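PDB 2IY9: subtilase cytotoxin subunit A from Escherichia coli, which cleaves the host endoplasmic reticulum chaperone BiP at a single site between two leucines, as the serine protease subunit of an AB5 toxin. Local coordinates for residues A29-D41 and V320-K332. Residues are numbered along the deposited sequence; the frame is centred on the assembly and turned at random.
Sequences AIGLTETTMSLTD and VLNAEKAISMFCK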
loop_
_atom_site.group_PDB
_atom_site.type_symbol
_atom_site.label_atom_id
_atom_site.label_comp_id
_atom_site.label_asym_id
_atom_site.label_seq_id
_atom_site.Cartn_x
_atom_site.Cartn_y
_atom_site.Cartn_z
ATOM N N ALA A 29 -9.881 11.903 9.838
ATOM C CA ALA A 29 -10.611 10.631 9.988
ATOM C C ALA A 29 -9.731 9.524 10.574
ATOM O O ALA A 29 -10.196 8.712 11.385
ATOM C CB ALA A 29 -11.228 10.198 8.659
ATOM N N ILE A 30 -8.453 9.513 10.200
ATOM C CA ILE A 30 -7.529 8.495 10.706
ATOM C C ILE A 30 -6.594 8.973 11.826
ATOM O O ILE A 30 -5.760 8.198 12.318
ATOM C CB ILE A 30 -6.716 7.825 9.564
ATOM C CG1 ILE A 30 -5.635 8.768 9.024
ATOM C CG2 ILE A 30 -7.645 7.359 8.470
ATOM C CD1 ILE A 30 -4.637 8.104 8.091
ATOM N N GLY A 31 -6.743 10.230 12.243
ATOM C CA GLY A 31 -5.962 10.761 13.363
ATOM C C GLY A 31 -4.547 11.166 12.970
ATOM O O GLY A 31 -3.619 11.126 13.796
ATOM N N LEU A 32 -4.385 11.568 11.714
ATOM C CA LEU A 32 -3.089 12.011 11.207
ATOM C C LEU A 32 -2.974 13.506 11.469
ATOM O O LEU A 32 -2.995 14.318 10.546
ATOM C CB LEU A 32 -2.940 11.674 9.712
ATOM C CG LEU A 32 -1.552 11.518 9.070
ATOM C CD1 LEU A 32 -0.819 10.304 9.611
ATOM C CD2 LEU A 32 -1.698 11.398 7.549
ATOM N N THR A 33 -2.884 13.835 12.755
ATOM C CA THR A 33 -2.837 15.198 13.256
ATOM C C THR A 33 -1.397 15.672 13.408
ATOM O O THR A 33 -0.453 14.886 13.304
ATOM C CB THR A 33 -3.510 15.294 14.648
ATOM O OG1 THR A 33 -2.780 14.491 15.594
ATOM C CG2 THR A 33 -4.970 14.836 14.589
ATOM N N GLU A 34 -1.247 16.961 13.694
ATOM C CA GLU A 34 0.061 17.572 13.910
ATOM C C GLU A 34 0.832 16.851 15.010
ATOM O O GLU A 34 2.006 16.539 14.826
ATOM C CB GLU A 34 -0.091 19.058 14.257
ATOM C CG GLU A 34 -1.004 19.840 13.308
ATOM C CD GLU A 34 -2.489 19.501 13.477
ATOM O OE1 GLU A 34 -3.003 19.593 14.616
ATOM O OE2 GLU A 34 -3.143 19.144 12.466
ATOM N N THR A 35 0.176 16.573 16.139
ATOM C CA THR A 35 0.857 15.935 17.275
ATOM C C THR A 35 1.265 14.492 16.977
ATOM O O THR A 35 2.278 14.015 17.490
ATOM C CB THR A 35 0.040 15.989 18.599
ATOM O OG1 THR A 35 -1.056 15.075 18.538
ATOM C CG2 THR A 35 -0.489 17.387 18.870
ATOM N N THR A 36 0.464 13.808 16.158
ATOM C CA THR A 36 0.780 12.464 15.676
ATOM C C THR A 36 2.076 12.510 14.875
ATOM O O THR A 36 3.001 11.729 15.121
ATOM C CB THR A 36 -0.378 11.901 14.808
ATOM O OG1 THR A 36 -1.524 11.693 15.637
ATOM C CG2 THR A 36 -0.003 10.573 14.144
ATOM N N MET A 37 2.144 13.453 13.942
ATOM C CA MET A 37 3.292 13.585 13.046
ATOM C C MET A 37 4.563 14.032 13.765
ATOM O O MET A 37 5.671 13.696 13.341
ATOM C CB MET A 37 2.960 14.515 11.877
ATOM C CG MET A 37 1.800 14.016 11.035
ATOM S SD MET A 37 1.836 12.223 10.787
ATOM C CE MET A 37 3.219 12.059 9.652
ATOM N N SER A 38 4.389 14.772 14.862
ATOM C CA SER A 38 5.504 15.218 15.693
ATOM C C SER A 38 6.280 14.050 16.314
ATOM O O SER A 38 7.461 14.189 16.625
ATOM C CB SER A 38 4.995 16.155 16.792
ATOM O OG SER A 38 4.342 15.427 17.823
ATOM N N LEU A 39 5.610 12.907 16.472
ATOM C CA LEU A 39 6.205 11.694 17.039
ATOM C C LEU A 39 7.157 10.942 16.099
ATOM O O LEU A 39 7.892 10.054 16.542
ATOM C CB LEU A 39 5.106 10.729 17.514
ATOM C CG LEU A 39 4.002 11.260 18.431
ATOM C CD1 LEU A 39 3.043 10.148 18.808
ATOM C CD2 LEU A 39 4.590 11.907 19.676
ATOM N N THR A 40 7.117 11.271 14.809
ATOM C CA THR A 40 7.971 10.617 13.809
ATOM C C THR A 40 9.368 11.245 13.759
ATOM O O THR A 40 9.560 12.396 14.171
ATOM C CB THR A 40 7.336 10.640 12.391
ATOM O OG1 THR A 40 7.256 11.983 11.910
ATOM C CG2 THR A 40 5.932 10.031 12.407
ATOM N N ASP A 41 10.333 10.481 13.251
ATOM C CA ASP A 41 11.732 10.900 13.183
ATOM C C ASP A 41 12.085 11.238 11.729
ATOM O O ASP A 41 12.408 10.348 10.935
ATOM C CB ASP A 41 12.637 9.786 13.750
ATOM C CG ASP A 41 14.135 10.070 13.584
ATOM O OD1 ASP A 41 14.925 9.658 14.460
ATOM O OD2 ASP A 41 14.545 10.669 12.565
ATOM N N VAL A 320 -10.139 -1.094 11.077
ATOM C CA VAL A 320 -10.086 0.173 10.358
ATOM C C VAL A 320 -8.844 0.949 10.788
ATOM O O VAL A 320 -8.563 1.099 11.991
ATOM C CB VAL A 320 -11.378 1.005 10.571
ATOM C CG1 VAL A 320 -11.225 2.429 10.013
ATOM C CG2 VAL A 320 -12.573 0.307 9.920
ATOM N N LEU A 321 -8.104 1.429 9.793
ATOM C CA LEU A 321 -6.871 2.173 9.994
ATOM C C LEU A 321 -7.031 3.322 10.985
ATOM O O LEU A 321 -7.881 4.200 10.803
ATOM C CB LEU A 321 -6.371 2.714 8.649
ATOM C CG LEU A 321 -5.093 3.556 8.695
ATOM C CD1 LEU A 321 -3.912 2.708 9.154
ATOM C CD2 LEU A 321 -4.813 4.246 7.351
ATOM N N ASN A 322 -6.215 3.289 12.038
ATOM C CA ASN A 322 -6.109 4.392 12.988
ATOM C C ASN A 322 -4.640 4.778 13.067
ATOM O O ASN A 322 -3.851 4.086 13.719
ATOM C CB ASN A 322 -6.622 3.985 14.377
ATOM C CG ASN A 322 -6.586 5.133 15.381
ATOM O OD1 ASN A 322 -5.859 6.119 15.204
ATOM N ND2 ASN A 322 -7.384 5.005 16.445
ATOM N N ALA A 323 -4.288 5.857 12.374
ATOM C CA ALA A 323 -2.899 6.315 12.263
ATOM C C ALA A 323 -2.381 6.878 13.571
ATOM O O ALA A 323 -1.213 6.676 13.906
ATOM C CB ALA A 323 -2.755 7.341 11.158
ATOM N N GLU A 324 -3.247 7.587 14.300
ATOM C CA GLU A 324 -2.871 8.176 15.582
ATOM C C GLU A 324 -2.370 7.092 16.526
ATOM O O GLU A 324 -1.278 7.205 17.086
ATOM C CB GLU A 324 -4.034 8.965 16.211
ATOM C CG GLU A 324 -3.766 9.392 17.666
ATOM C CD GLU A 324 -4.951 10.094 18.298
ATOM O OE1 GLU A 324 -5.734 9.426 19.013
ATOM O OE2 GLU A 324 -5.107 11.313 18.073
ATOM N N LYS A 325 -3.165 6.040 16.686
ATOM C CA LYS A 325 -2.816 4.926 17.549
ATOM C C LYS A 325 -1.618 4.116 17.024
ATOM O O LYS A 325 -0.727 3.780 17.803
ATOM C CB LYS A 325 -4.044 4.037 17.788
ATOM C CG LYS A 325 -3.889 2.996 18.892
ATOM C CD LYS A 325 -3.857 3.617 20.284
ATOM C CE LYS A 325 -3.942 2.549 21.372
ATOM N NZ LYS A 325 -3.034 1.397 21.099
ATOM N N ALA A 326 -1.596 3.809 15.723
ATOM C CA ALA A 326 -0.469 3.083 15.123
ATOM C C ALA A 326 0.866 3.796 15.337
ATOM O O ALA A 326 1.844 3.182 15.772
ATOM C CB ALA A 326 -0.706 2.846 13.624
ATOM N N ILE A 327 0.892 5.089 15.025
ATOM C CA ILE A 327 2.119 5.878 15.090
ATOM C C ILE A 327 2.517 6.095 16.553
ATOM O O ILE A 327 3.666 5.852 16.924
ATOM C CB ILE A 327 2.013 7.198 14.279
ATOM C CG1 ILE A 327 1.971 6.878 12.773
ATOM C CG2 ILE A 327 3.180 8.161 14.627
ATOM C CD1 ILE A 327 1.456 8.005 11.885
ATOM N N SER A 328 1.552 6.505 17.377
ATOM C CA SER A 328 1.765 6.662 18.821
ATOM C C SER A 328 2.347 5.399 19.463
ATOM O O SER A 328 3.382 5.462 20.122
ATOM C CB SER A 328 0.466 7.072 19.517
ATOM O OG SER A 328 0.710 7.417 20.872
ATOM N N MET A 329 1.701 4.255 19.246
ATOM C CA MET A 329 2.168 2.979 19.816
ATOM C C MET A 329 3.573 2.608 19.355
ATOM O O MET A 329 4.440 2.264 20.166
ATOM C CB MET A 329 1.205 1.833 19.482
ATOM C CG MET A 329 -0.074 1.788 20.320
ATOM S SD MET A 329 0.152 1.877 22.121
ATOM C CE MET A 329 1.061 0.369 22.476
ATOM N N PHE A 330 3.797 2.657 18.050
ATOM C CA PHE A 330 5.076 2.225 17.521
ATOM C C PHE A 330 6.200 3.171 17.932
ATOM O O PHE A 330 7.270 2.724 18.343
ATOM C CB PHE A 330 5.030 2.084 16.000
ATOM C CG PHE A 330 6.204 1.348 15.443
ATOM C CD1 PHE A 330 6.233 -0.045 15.453
ATOM C CD2 PHE A 330 7.303 2.041 14.952
ATOM C CE1 PHE A 330 7.332 -0.737 14.944
ATOM C CE2 PHE A 330 8.408 1.359 14.443
ATOM C CZ PHE A 330 8.421 -0.031 14.438
ATOM N N CYS A 331 5.945 4.471 17.818
ATOM C CA CYS A 331 6.966 5.470 18.098
ATOM C C CYS A 331 7.242 5.665 19.591
ATOM O O CYS A 331 8.385 5.930 19.960
ATOM C CB CYS A 331 6.637 6.799 17.418
ATOM S SG CYS A 331 6.774 6.722 15.614
ATOM N N LYS A 332 6.218 5.517 20.438
ATOM C CA LYS A 332 6.392 5.644 21.904
ATOM C C LYS A 332 7.351 4.595 22.448
ATOM O O LYS A 332 8.568 4.790 22.429
ATOM C CB LYS A 332 5.051 5.581 22.657
ATOM C CG LYS A 332 4.445 4.159 22.806
ATOM C CD LYS A 332 3.049 4.130 23.488
ATOM C CE LYS A 332 2.049 5.110 22.854
ATOM N NZ LYS A 332 0.617 4.680 22.932
HETATM O O HOH W 1 -10.315 5.622 11.160
HETATM O O HOH W 2 -0.394 9.649 17.374
#
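The carbonyl of Ile-30 meets the first turn of helix 323-331 and accepts two backbone N-H groups in its own plane: Ala-323 N lies 2.8 Å from Ile-30 O in a bent bond (N-H...O 130°), Glu-324 N 3.3 Å from the same oxygen in a straighter one (154°). Beside these bonds the CD1 tip of Ile-30 rests on Ala-323 CB at 3.7 Å and also meets Leu-321 CD2. CG1 stands between the backbone N and the carbonyl carbon, and an extended second torsion carries CD1 to both methyls. Further along, the CG2 methyl of Thr-36 meets Ile-327 CD1 at 3.7 Å, the two side chains crossing at about a right angle. Leu-32 CD1 touches that same isoleucine methyl, while Thr-40 CG2 approaches its other branch, CG2. Nearer the surface, Leu-39 CD1 lies against Ser-328 CA at 3.7 Å, and the Leu-39 carbonyl oxygen packs beside CB and SG of Cys-331.

Thr-36 OG1 donates to Gly-31 O (2.8 Å), nearly in line with the carbonyl, and accepts a hydrogen bond from a water that also donates to Glu-324 O. With OG1 anti to its carbonyl carbon, CG2 is left facing Ile-327. A second water joins Ala-29 O and Leu-321 O. Gly-31, at positive phi, closes helix 25-30 in a Schellman motif and packs its carbonyl on Glu-324 CB. Asn-322 is the N-cap of the receiving helix: its OD1 accepts from Lys-325 N, while ND2 bonds Asp-306.

Ile-327 also touches Ala-284 of helix 271-288, and a disulfide ties Cys-331 to Cys-288. In this subtilase-family fold, helix 25-30 ends against helix 323-331 and helix 34-38 runs beside it in nearly the same direction (28°), a peripheral packing on the helix that begins the A2 domain, whose continuation penetrates the SubB pentamer pore.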